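Local coordinates for cysteine desulfurase (Thermococcus onnurineus, PDB 5B89), which catalyses the pyridoxal-phosphate-dependent desulfuration of L-cysteine to L-alanine, probably passing the sulfur on to an acceptor as a persulfide, at the interface of chains A and B. Residues are numbered along the deposited sequence; one frame, centred on the assembly and turned at random. Chains: chain A/B, Cysteine desulfurase.

The four contacts sample one two-fold symmetric interface, so each has a twin with the chains exchanged. All distances here run between C-alpha centres. Contact 2 lies near the axis, about 29 Å from contact 1. Contact 4 is about 10 Å from contact 1, and segments 64-66 and 72-74 of chain A carry these two neighbours. Contact 3 lies about 48 Å from contact 1, apparently beside the active site of chain A, since A:His135 follows the cofactor-binding His134. Contact 4 joins A:Thr288 to cofactor-binding B:His235. The chains thus complete each other's pockets, as expected of a dimeric fold-type I enzyme of this family.

Contact 1: the interface of chains A and B. Residues chain A 72-74; chain B 33, 37, 39, 369.
The side chain of B:Met369 packs against A:His72 and A:Leu74, chiefly through carbon and sulfur contacts. Its CB sits over one face of the A:His72 imidazole, 3.9 Å from the ring centroid and displaced from the ring centre. Its sulfur SD goes further and touches the A:His72 CB at 3.6 Å. The same sulfur lies 4.0 Å from A:Leu74 CG, so it is wedged between the two residues of chain A. The methionine crosses both side chains at about a right angle. Bends at chi2 (-67°) and chi3 (95°) fold its chain and turn the methyl CE toward the A:Arg73 guanidinium, which is poorly ordered. A:Leu74 works mainly through one branch. With CG anti to its carbonyl carbon (chi1 -64°), CD1 points across to chain B. There it meets the B:Tyr39 ring carbon CD1 at 3.9 Å. It also meets B:Val37 CG2 tip to tip at 4.0 Å. The other branch, CD2, faces B:Leu33 CD2 more loosely at 4.2 Å. Behind this layer, the backbone N of A:Leu74 lies in the plane of the A:His72 ring, at its edge. The chain A residues come from the loop end and first turn of helix 73-93. B:Leu33 is in 3-10 helix 32-35, B:Val37 comes just before strand 38-39, B:Tyr39 is in that strand, and B:Met369 is in strand 368-369.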
ATOM      1  N   HIS A  72     -16.148  13.749  13.655  1.00 15.48           N
ATOM      2  CA  HIS A  72     -15.822  13.204  14.955  1.00 15.81           C
ATOM      3  C   HIS A  72     -14.404  13.365  15.361  1.00 14.82           C
ATOM      4  O   HIS A  72     -13.551  13.444  14.552  1.00 14.50           O
ATOM      5  CB  HIS A  72     -16.381  11.789  15.183  1.00 16.52           C
ATOM      6  CG  HIS A  72     -15.767  10.681  14.354  1.00 14.30           C
ATOM      7  ND1 HIS A  72     -14.503  10.197  14.575  1.00 14.82           N
ATOM      8  CD2 HIS A  72     -16.291   9.916  13.374  1.00 16.43           C
ATOM      9  CE1 HIS A  72     -14.267   9.205  13.755  1.00 13.93           C
ATOM     10  NE2 HIS A  72     -15.337   9.010  13.017  1.00 14.58           N
ATOM     11  N   ARG A  73     -14.189  13.428  16.653  1.00 15.76           N
ATOM     12  CA  ARG A  73     -12.873  13.703  17.152  1.00 15.80           C
ATOM     13  C   ARG A  73     -11.767  12.729  16.804  1.00 14.39           C
ATOM     14  O   ARG A  73     -10.650  13.143  16.707  1.00 15.67           O
ATOM     15  CB  ARG A  73     -12.881  13.987  18.632  1.00 18.69           C
ATOM     16  CG  ARG A  73     -13.282  12.832  19.461  1.00 25.02           C
ATOM     17  CD  ARG A  73     -13.302  13.358  20.871  1.00 35.63           C
ATOM     18  NE  ARG A  73     -14.139  12.622  21.738  1.00 42.38           N
ATOM     19  CZ  ARG A  73     -15.151  13.133  22.418  1.00 44.99           C
ATOM     20  NH1 ARG A  73     -15.534  14.397  22.319  1.00 43.80           N
ATOM     21  NH2 ARG A  73     -15.800  12.335  23.206  1.00 51.71           N
ATOM     22  N   LEU A  74     -12.091  11.461  16.643  1.00 13.67           N
ATOM     23  CA  LEU A  74     -11.070  10.523  16.262  1.00 13.51           C
ATOM     24  C   LEU A  74     -10.656  10.813  14.833  1.00 13.02           C
ATOM     25  O   LEU A  74      -9.543  10.806  14.552  1.00 13.19           O
ATOM     26  CB  LEU A  74     -11.537   9.101  16.432  1.00 15.02           C
ATOM     27  CG  LEU A  74     -11.835   8.671  17.847  1.00 13.87           C
ATOM     28  CD1 LEU A  74     -12.275   7.234  17.903  1.00 15.23           C
ATOM     29  CD2 LEU A  74     -10.664   8.889  18.769  1.00 17.44           C
TER
ATOM     30  N   LEU B  33     -10.186   1.871  23.099  1.00 12.16           N
ATOM     31  CA  LEU B  33     -11.082   2.955  22.732  1.00 12.92           C
ATOM     32  C   LEU B  33     -12.571   2.740  23.059  1.00 12.27           C
ATOM     33  O   LEU B  33     -13.251   3.738  23.156  1.00 13.92           O
ATOM     34  CB  LEU B  33     -10.905   3.337  21.251  1.00 14.04           C
ATOM     35  CG  LEU B  33      -9.719   4.253  21.044  1.00 13.81           C
ATOM     36  CD1 LEU B  33      -9.288   4.246  19.515  1.00 14.46           C
ATOM     37  CD2 LEU B  33     -10.065   5.684  21.456  1.00 14.51           C
ATOM     38  N   VAL B  37     -15.073   6.085  23.892  1.00 13.72           N
ATOM     39  CA  VAL B  37     -16.069   6.607  23.001  1.00 13.15           C
ATOM     40  C   VAL B  37     -17.064   5.482  22.562  1.00 12.24           C
ATOM     41  O   VAL B  37     -16.775   4.367  22.736  1.00 12.64           O
ATOM     42  CB  VAL B  37     -15.443   7.170  21.694  1.00 13.88           C
ATOM     43  CG1 VAL B  37     -14.502   8.311  21.979  1.00 16.70           C
ATOM     44  CG2 VAL B  37     -14.727   6.092  20.891  1.00 16.34           C
ATOM     45  N   TYR B  39     -18.106   4.101  19.399  1.00 11.01           N
ATOM     46  CA  TYR B  39     -17.616   4.134  18.027  1.00 10.84           C
ATOM     47  C   TYR B  39     -18.603   3.463  17.045  1.00 10.99           C
ATOM     48  O   TYR B  39     -18.668   2.289  16.947  1.00 10.68           O
ATOM     49  CB  TYR B  39     -16.224   3.469  17.929  1.00 12.87           C
ATOM     50  CG  TYR B  39     -15.539   3.650  16.589  1.00 12.58           C
ATOM     51  CD1 TYR B  39     -14.862   4.788  16.285  1.00 13.64           C
ATOM     52  CD2 TYR B  39     -15.623   2.677  15.649  1.00 13.00           C
ATOM     53  CE1 TYR B  39     -14.263   4.943  15.067  1.00 13.35           C
ATOM     54  CE2 TYR B  39     -15.029   2.828  14.441  1.00 12.25           C
ATOM     55  CZ  TYR B  39     -14.351   3.954  14.163  1.00 13.47           C
ATOM     56  OH  TYR B  39     -13.769   4.101  12.956  1.00 11.83           O
ATOM     57  N   MET B 369     -19.351   8.577  17.820  1.00 12.11           N
ATOM     58  CA  MET B 369     -18.623   8.757  16.567  1.00 12.14           C
ATOM     59  C   MET B 369     -19.454   8.183  15.439  1.00 10.94           C
ATOM     60  O   MET B 369     -19.647   6.982  15.371  1.00 13.36           O
ATOM     61  CB  MET B 369     -17.262   8.041  16.648  1.00 14.43           C
ATOM     62  CG  MET B 369     -16.352   8.203  17.850  1.00 15.31           C
ATOM     63  SD  MET B 369     -15.612   9.843  18.163  1.00 15.98           S
ATOM     64  CE  MET B 369     -16.765  10.612  19.351  1.00 15.79           C
TER

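Contact 2: the interface of chains A and B. Residues chain A 103-104, 108, 261; chain B 104, 108, 261.
A:Lys104 and B:Lys104, each bonded to the Glu108 of the other chain, have a near-helical backbone and link strand 100-103 to helix 106-117. In this class-V aminotransferase family enzyme, of fold type I, the helix start binds the cofactor, and residues 105 to 107 line the pyridoxal phosphate pocket. Two lysines and two glutamates form a ring of alternating charges across the two-fold axis. A:Lys104 NZ makes a salt bridge and hydrogen bond to B:Glu108 OE2 at 2.8 Å. It meets that oxygen on the syn side, 17° out of the carboxylate plane. The twin bond, B:Lys104 NZ to A:Glu108 OE2, is 3.0 Å long and also syn. Each ammonium also turns back to its own chain, where A:Lys104 NZ reaches A:Glu108 OE1 at 2.9 Å. The backbone N of A:Lys104 grips the same OE1 at 2.8 Å, from the opposite face of the carboxylate. Two donors therefore hold OE1 from both faces, which should fix the rotation of the group. The glutamate chain is extended, with CG anti to the backbone N (chi1 180°), while the lysine bends at chi3 and chi4 to curl between the carboxylates. The two OE1 atoms of A:Glu108 and B:Glu108 are 4.0 Å apart, and the intervening ammonium groups probably offset their mutual repulsion. A:Leu261 CD1 meets the tip of B:Lys104 at NZ, 3.9 Å away.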
ATOM      1  N   THR A 103       2.135   6.064  -1.515  1.00 10.87           N
ATOM      2  CA  THR A 103       1.992   4.825  -2.277  1.00 11.98           C
ATOM      3  C   THR A 103       2.425   3.667  -1.350  1.00 11.13           C
ATOM      4  O   THR A 103       2.712   3.880  -0.235  1.00 11.65           O
ATOM      5  CB  THR A 103       2.914   4.823  -3.513  1.00 11.86           C
ATOM      6  OG1 THR A 103       4.257   4.846  -3.093  1.00 12.57           O
ATOM      7  CG2 THR A 103       2.710   6.027  -4.326  1.00 13.50           C
ATOM      8  N   LYS A 104       2.447   2.437  -1.856  1.00 10.65           N
ATOM      9  CA  LYS A 104       2.883   1.308  -1.008  1.00 11.90           C
ATOM     10  C   LYS A 104       4.405   1.112  -0.917  1.00 10.63           C
ATOM     11  O   LYS A 104       4.890   0.606  -0.005  1.00 11.32           O
ATOM     12  CB  LYS A 104       2.137   0.003  -1.381  1.00 16.37           C
ATOM     13  CG  LYS A 104       2.881  -0.892  -2.296  1.00 20.43           C
ATOM     14  CD  LYS A 104       2.264  -2.288  -2.470  1.00 19.57           C
ATOM     15  CE  LYS A 104       0.931  -2.173  -3.171  1.00 17.92           C
ATOM     16  NZ  LYS A 104       0.907  -1.470  -4.505  1.00 19.38           N
ATOM     17  N   GLU A 108       5.698   0.842  -6.730  1.00 11.35           N
ATOM     18  CA  GLU A 108       4.424   1.412  -7.091  1.00 10.92           C
ATOM     19  C   GLU A 108       4.600   2.856  -7.655  1.00 11.54           C
ATOM     20  O   GLU A 108       4.033   3.224  -8.663  1.00 11.44           O
ATOM     21  CB  GLU A 108       3.417   1.407  -5.929  1.00 12.26           C
ATOM     22  CG  GLU A 108       2.068   2.009  -6.285  1.00 13.70           C
ATOM     23  CD  GLU A 108       1.079   2.151  -5.114  1.00 15.17           C
ATOM     24  OE1 GLU A 108       1.137   1.397  -4.160  1.00 16.93           O
ATOM     25  OE2 GLU A 108       0.132   2.973  -5.215  1.00 19.74           O
ATOM     26  N   LEU A 261      -4.763   5.546 -10.489  1.00 14.59           N
ATOM     27  CA  LEU A 261      -5.709   4.957  -9.561  1.00 14.74           C
ATOM     28  C   LEU A 261      -6.684   5.997  -9.127  1.00 13.46           C
ATOM     29  O   LEU A 261      -6.245   7.031  -8.598  1.00 15.78           O
ATOM     30  CB  LEU A 261      -4.948   4.411  -8.299  1.00 15.09           C
ATOM     31  CG  LEU A 261      -3.771   3.487  -8.630  1.00 15.17           C
ATOM     32  CD1 LEU A 261      -3.127   3.079  -7.264  1.00 15.86           C
ATOM     33  CD2 LEU A 261      -4.086   2.259  -9.510  1.00 16.36           C
TER
ATOM     34  N   LYS B 104      -2.958  -2.141  -1.465  1.00 11.17           N
ATOM     35  CA  LYS B 104      -3.033  -1.206  -0.336  1.00 11.78           C
ATOM     36  C   LYS B 104      -4.419  -1.047   0.256  1.00 11.47           C
ATOM     37  O   LYS B 104      -4.567  -0.686   1.358  1.00 12.23           O
ATOM     38  CB  LYS B 104      -2.418   0.177  -0.650  1.00 15.53           C
ATOM     39  CG  LYS B 104      -3.348   1.181  -1.208  1.00 19.93           C
ATOM     40  CD  LYS B 104      -2.741   2.582  -1.180  1.00 18.78           C
ATOM     41  CE  LYS B 104      -1.686   2.618  -2.252  1.00 19.07           C
ATOM     42  NZ  LYS B 104      -2.251   2.246  -3.601  1.00 18.25           N
ATOM     43  N   GLU B 108      -7.370   0.265  -4.679  1.00 10.86           N
ATOM     44  CA  GLU B 108      -6.252  -0.210  -5.507  1.00 10.35           C
ATOM     45  C   GLU B 108      -6.687  -1.520  -6.205  1.00 10.92           C
ATOM     46  O   GLU B 108      -6.537  -1.652  -7.430  1.00 10.28           O
ATOM     47  CB  GLU B 108      -4.956  -0.389  -4.754  1.00 11.33           C
ATOM     48  CG  GLU B 108      -3.818  -0.878  -5.631  1.00 11.99           C
ATOM     49  CD  GLU B 108      -2.546  -1.248  -4.834  1.00 14.14           C
ATOM     50  OE1 GLU B 108      -2.299  -0.651  -3.790  1.00 15.66           O
ATOM     51  OE2 GLU B 108      -1.706  -1.980  -5.390  1.00 18.53           O
ATOM     52  N   LEU B 261       1.117  -3.426 -12.316  1.00 12.93           N
ATOM     53  CA  LEU B 261       2.308  -2.961 -11.596  1.00 13.26           C
ATOM     54  C   LEU B 261       3.376  -4.041 -11.694  1.00 13.11           C
ATOM     55  O   LEU B 261       3.195  -5.212 -11.252  1.00 14.51           O
ATOM     56  CB  LEU B 261       2.034  -2.650 -10.128  1.00 15.88           C
ATOM     57  CG  LEU B 261       0.859  -1.720  -9.860  1.00 15.32           C
ATOM     58  CD1 LEU B 261       0.582  -1.610  -8.384  1.00 16.86           C
ATOM     59  CD2 LEU B 261       1.030  -0.374 -10.480  1.00 16.74           C
TER

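Contact 3: the interface of chains A and B. Residues chain A 135, 138-139, 142, 379; chain B 270-272.
B:Val270 makes apolar contacts with A:His135, A:Leu138 and A:Leu139. It lies in the short strand 269-271, which is followed closely by strand 274-277. The two strands probably form a beta-hairpin laid against the active-site side of chain A, a feature that fits the class-V desulfurase family. The B:Val270 methyl CG2 lies over the centre of the A:His135 ring, 3.6 Å from the centroid. The other methyl, CG1, is anti to the backbone N (chi1 179°) and turns toward the leucines. It touches A:Leu138 CD2 at 3.8 Å, the two side chains running antiparallel alongside each other. A:Leu139 CD1 adds a contact to CG1 at 4.0 Å. A:Pro379 CD lies at the edge of the histidine ring, in its plane. The same proline packs CB on B:Leu272 CD2 at 3.5 Å and CG near B:Ser271. It lies in the first turn of helix 378-384, soon after Cys376, which is modelled as a persulfide.

Polar contacts come from A:Gln142, whose extended chain reaches out of helix 139-148. Its amide NE2 donates to the backbone carbonyl O of B:Ser271 at 2.9 Å, with the acceptor in the amide plane and the nitrogen in the carbonyl plane. A weak bond from the same NE2 reaches B:Leu272 O at 3.1 Å.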
ATOM      1  N   HIS A 135      15.149  -3.514 -11.088  1.00 14.72           N
ATOM      2  CA  HIS A 135      14.027  -3.859 -11.966  1.00 14.42           C
ATOM      3  C   HIS A 135      12.806  -2.946 -11.898  1.00 15.00           C
ATOM      4  O   HIS A 135      12.136  -2.777 -12.851  1.00 15.12           O
ATOM      5  CB  HIS A 135      13.610  -5.312 -11.762  1.00 15.73           C
ATOM      6  CG  HIS A 135      14.721  -6.288 -12.008  1.00 16.27           C
ATOM      7  ND1 HIS A 135      14.778  -7.514 -11.396  1.00 16.27           N
ATOM      8  CD2 HIS A 135      15.822  -6.209 -12.791  1.00 16.45           C
ATOM      9  CE1 HIS A 135      15.863  -8.150 -11.794  1.00 16.56           C
ATOM     10  NE2 HIS A 135      16.518  -7.374 -12.631  1.00 16.97           N
ATOM     11  N   LEU A 138      13.219  -0.128 -14.272  1.00 16.40           N
ATOM     12  CA  LEU A 138      13.545  -0.550 -15.656  1.00 17.16           C
ATOM     13  C   LEU A 138      12.329  -1.080 -16.357  1.00 16.43           C
ATOM     14  O   LEU A 138      11.909  -0.597 -17.395  1.00 15.05           O
ATOM     15  CB  LEU A 138      14.596  -1.596 -15.585  1.00 18.36           C
ATOM     16  CG  LEU A 138      15.074  -2.151 -16.917  1.00 17.91           C
ATOM     17  CD1 LEU A 138      15.540  -1.141 -17.928  1.00 20.79           C
ATOM     18  CD2 LEU A 138      16.170  -3.186 -16.624  1.00 19.65           C
ATOM     19  N   LEU A 139      11.622  -2.053 -15.749  1.00 14.22           N
ATOM     20  CA  LEU A 139      10.454  -2.663 -16.371  1.00 15.08           C
ATOM     21  C   LEU A 139       9.370  -1.739 -16.777  1.00 15.64           C
ATOM     22  O   LEU A 139       8.788  -1.835 -17.845  1.00 14.66           O
ATOM     23  CB  LEU A 139       9.863  -3.794 -15.544  1.00 16.57           C
ATOM     24  CG  LEU A 139      10.444  -5.175 -15.768  1.00 16.19           C
ATOM     25  CD1 LEU A 139      11.915  -5.239 -15.575  1.00 17.20           C
ATOM     26  CD2 LEU A 139       9.718  -6.185 -14.909  1.00 17.61           C
ATOM     27  N   GLN A 142      10.503  -0.169 -19.995  1.00 14.64           N
ATOM     28  CA  GLN A 142      10.539  -1.146 -21.078  1.00 15.50           C
ATOM     29  C   GLN A 142       9.103  -1.386 -21.576  1.00 15.31           C
ATOM     30  O   GLN A 142       8.842  -1.448 -22.723  1.00 16.11           O
ATOM     31  CB  GLN A 142      11.152  -2.429 -20.579  1.00 14.88           C
ATOM     32  CG  GLN A 142      12.646  -2.385 -20.323  1.00 16.26           C
ATOM     33  CD  GLN A 142      13.185  -3.686 -19.742  1.00 19.74           C
ATOM     34  OE1 GLN A 142      12.558  -4.313 -18.942  1.00 18.22           O
ATOM     35  NE2 GLN A 142      14.337  -4.070 -20.168  1.00 19.94           N
ATOM     36  N   PRO A 379      20.647  -6.910 -14.956  1.00 18.88           N
ATOM     37  CA  PRO A 379      21.568  -6.283 -15.951  1.00 20.67           C
ATOM     38  C   PRO A 379      22.906  -5.851 -15.379  1.00 24.81           C
ATOM     39  O   PRO A 379      23.928  -6.006 -16.085  1.00 23.25           O
ATOM     40  CB  PRO A 379      20.740  -5.202 -16.562  1.00 21.10           C
ATOM     41  CG  PRO A 379      19.266  -5.652 -16.348  1.00 21.66           C
ATOM     42  CD  PRO A 379      19.278  -6.284 -15.004  1.00 20.05           C
TER
ATOM     43  N   VAL B 270      15.497 -10.746 -16.548  1.00 16.75           N
ATOM     44  CA  VAL B 270      15.535  -9.386 -17.025  1.00 16.72           C
ATOM     45  C   VAL B 270      16.904  -9.140 -17.725  1.00 17.48           C
ATOM     46  O   VAL B 270      17.951  -9.608 -17.226  1.00 20.04           O
ATOM     47  CB  VAL B 270      15.357  -8.326 -15.877  1.00 16.14           C
ATOM     48  CG1 VAL B 270      15.442  -6.904 -16.442  1.00 16.82           C
ATOM     49  CG2 VAL B 270      14.092  -8.576 -15.066  1.00 16.48           C
ATOM     50  N   SER B 271      16.768  -8.434 -18.831  1.00 17.99           N
ATOM     51  CA  SER B 271      17.949  -7.847 -19.508  1.00 18.70           C
ATOM     52  C   SER B 271      17.668  -6.431 -19.791  1.00 19.24           C
ATOM     53  O   SER B 271      16.487  -5.977 -19.683  1.00 20.62           O
ATOM     54  CB  SER B 271      18.231  -8.609 -20.799  1.00 17.94           C
ATOM     55  OG  SER B 271      17.304  -8.386 -21.784  1.00 21.99           O
ATOM     56  N   LEU B 272      18.655  -5.722 -20.388  1.00 21.41           N
ATOM     57  CA  LEU B 272      18.318  -4.369 -20.874  1.00 20.63           C
ATOM     58  C   LEU B 272      17.328  -4.348 -22.009  1.00 22.35           C
ATOM     59  O   LEU B 272      16.583  -3.375 -22.179  1.00 24.21           O
ATOM     60  CB  LEU B 272      19.557  -3.574 -21.288  1.00 24.07           C
ATOM     61  CG  LEU B 272      20.602  -3.369 -20.188  1.00 24.60           C
ATOM     62  CD1 LEU B 272      21.770  -2.536 -20.784  1.00 27.94           C
ATOM     63  CD2 LEU B 272      20.030  -2.701 -18.942  1.00 26.33           C
TER

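Contact 4: the interface of chains A and B. Residues chain A 64-66, 288; chain B 44-45, 235, 371.
A:Thr288 sets its methyl CG2 over one face of the B:His235 imidazole, 3.8 Å from the centroid. At the edge of that ring, in its plane, lie the carbonyl O of B:Ala44 and CB of B:Thr45. Both A:Thr288 and B:His235 bind the cofactor, so the pyridoxal phosphate site is shared between chains. The guanidinium of A:Arg64 has the carbonyl carbon of B:His235 at its edge. Its NH1 donates to B:Thr45 OG1 at 2.8 Å, the oxygen tilted 25° from the guanidinium plane. NH2 adds weak bonds to the same hydroxyl and to B:His235 O. B:Thr45 OG1 is anti to the backbone N (chi1 -154°), which places it among these partners. Within chain B it donates to B:His235 O and lies 2.7 Å from ND1 of that ring, a bond in which either partner could donate. As modelled, A:Thr288 OG1 bonds A:Asn66 OD1 at 3.0 Å. That OD1 also lies 3.0 Å from B:Ala44 O, which can only accept, so the amide may be flipped and the direction of the threonine bond is doubtful. A water joins the chains, 3.0 Å from A:Asn66 N and 3.2 Å from B:Arg371 NH2, in the plane of that guanidinium.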
ATOM      1  N   ARG A  64      -7.606   5.755  16.525  1.00 11.28           N
ATOM      2  CA  ARG A  64      -7.960   4.994  15.335  1.00 11.02           C
ATOM      3  C   ARG A  64      -9.200   5.488  14.627  1.00 13.39           C
ATOM      4  O   ARG A  64     -10.230   5.489  15.177  1.00 14.05           O
ATOM      5  CB  ARG A  64      -8.121   3.536  15.762  1.00 10.38           C
ATOM      6  CG  ARG A  64      -8.323   2.520  14.658  1.00 10.93           C
ATOM      7  CD  ARG A  64      -7.146   2.373  13.698  1.00 11.90           C
ATOM      8  NE  ARG A  64      -7.480   1.238  12.869  1.00 11.78           N
ATOM      9  CZ  ARG A  64      -8.038   1.275  11.679  1.00 12.11           C
ATOM     10  NH1 ARG A  64      -8.085   2.372  10.976  1.00 12.38           N
ATOM     11  NH2 ARG A  64      -8.476   0.150  11.161  1.00 11.74           N
ATOM     12  N   ALA A  65      -9.034   5.882  13.380  1.00 11.18           N
ATOM     13  CA  ALA A  65     -10.101   6.401  12.590  1.00 11.57           C
ATOM     14  C   ALA A  65      -9.625   6.639  11.158  1.00 11.09           C
ATOM     15  O   ALA A  65      -8.490   6.655  10.899  1.00 12.22           O
ATOM     16  CB  ALA A  65     -10.578   7.707  13.184  1.00 11.62           C
ATOM     17  N   ASN A  66     -10.574   6.824  10.269  1.00 12.20           N
ATOM     18  CA  ASN A  66     -10.284   7.190   8.904  1.00 11.99           C
ATOM     19  C   ASN A  66     -10.099   8.731   8.881  1.00 13.59           C
ATOM     20  O   ASN A  66     -10.428   9.419   9.790  1.00 13.54           O
ATOM     21  CB  ASN A  66     -11.371   6.706   7.923  1.00 12.36           C
ATOM     22  CG  ASN A  66     -10.786   6.246   6.600  1.00 10.88           C
ATOM     23  OD1 ASN A  66     -11.216   5.286   6.047  1.00 15.21           O
ATOM     24  ND2 ASN A  66      -9.833   6.947   6.128  1.00  9.95           N
ATOM     25  N   THR A 288      -8.704   4.541   1.125  1.00  9.80           N
ATOM     26  CA  THR A 288      -8.160   4.880   2.464  1.00 10.16           C
ATOM     27  C   THR A 288      -6.651   4.712   2.378  1.00  9.90           C
ATOM     28  O   THR A 288      -6.151   3.625   2.013  1.00 10.83           O
ATOM     29  CB  THR A 288      -8.727   3.909   3.479  1.00 12.09           C
ATOM     30  OG1 THR A 288     -10.176   4.007   3.519  1.00 10.73           O
ATOM     31  CG2 THR A 288      -8.047   4.066   4.828  1.00 11.55           C
TER
ATOM     32  N   ALA B  44     -16.270   3.210   7.934  1.00 10.67           N
ATOM     33  CA  ALA B  44     -15.110   3.955   7.520  1.00 11.60           C
ATOM     34  C   ALA B  44     -13.873   3.162   7.839  1.00 12.84           C
ATOM     35  O   ALA B  44     -12.984   3.033   6.964  1.00 14.23           O
ATOM     36  CB  ALA B  44     -15.042   5.297   8.155  1.00 12.64           C
ATOM     37  N   THR B  45     -13.814   2.639   9.030  1.00 10.46           N
ATOM     38  CA  THR B  45     -12.709   1.817   9.446  1.00  9.73           C
ATOM     39  C   THR B  45     -13.075   1.203  10.798  1.00  9.85           C
ATOM     40  O   THR B  45     -13.795   1.768  11.514  1.00 11.26           O
ATOM     41  CB  THR B  45     -11.369   2.615   9.505  1.00 10.42           C
ATOM     42  OG1 THR B  45     -10.258   1.760   9.322  1.00 11.44           O
ATOM     43  CG2 THR B  45     -11.213   3.345  10.804  1.00 12.39           C
ATOM     44  N   HIS B 235      -8.539  -2.953   6.828  1.00  8.46           N
ATOM     45  CA  HIS B 235      -8.855  -2.014   7.912  1.00  9.27           C
ATOM     46  C   HIS B 235     -10.295  -1.870   8.325  1.00 10.02           C
ATOM     47  O   HIS B 235     -10.616  -1.233   9.255  1.00 10.36           O
ATOM     48  CB  HIS B 235      -8.300  -0.625   7.620  1.00 10.16           C
ATOM     49  CG  HIS B 235      -8.994   0.095   6.512  1.00  8.94           C
ATOM     50  ND1 HIS B 235     -10.009   0.973   6.747  1.00  9.79           N
ATOM     51  CD2 HIS B 235      -8.832   0.061   5.176  1.00  8.81           C
ATOM     52  CE1 HIS B 235     -10.451   1.441   5.606  1.00 11.19           C
ATOM     53  NE2 HIS B 235      -9.749   0.912   4.632  1.00 10.75           N
ATOM     54  N   ARG B 371     -20.372   9.112  11.015  1.00 14.96           N
ATOM     55  CA  ARG B 371     -19.907   9.856   9.836  1.00 16.66           C
ATOM     56  C   ARG B 371     -21.095  10.533   9.165  1.00 16.64           C
ATOM     57  O   ARG B 371     -22.238  10.170   9.327  1.00 18.56           O
ATOM     58  CB  ARG B 371     -19.134   8.925   8.886  1.00 22.84           C
ATOM     59  CG  ARG B 371     -18.168   9.761   8.029  1.00 27.57           C
ATOM     60  CD  ARG B 371     -16.912   9.071   7.564  1.00 32.59           C
ATOM     61  NE  ARG B 371     -15.843   8.858   8.524  1.00 28.98           N
ATOM     62  CZ  ARG B 371     -14.666   9.483   8.577  1.00 31.65           C
ATOM     63  NH1 ARG B 371     -14.358  10.504   7.783  1.00 27.53           N
ATOM     64  NH2 ARG B 371     -13.792   9.056   9.437  1.00 27.82           N
TER
HETATM   65  O   HOH W   1     -13.357   6.532  11.399  1.00 13.26           O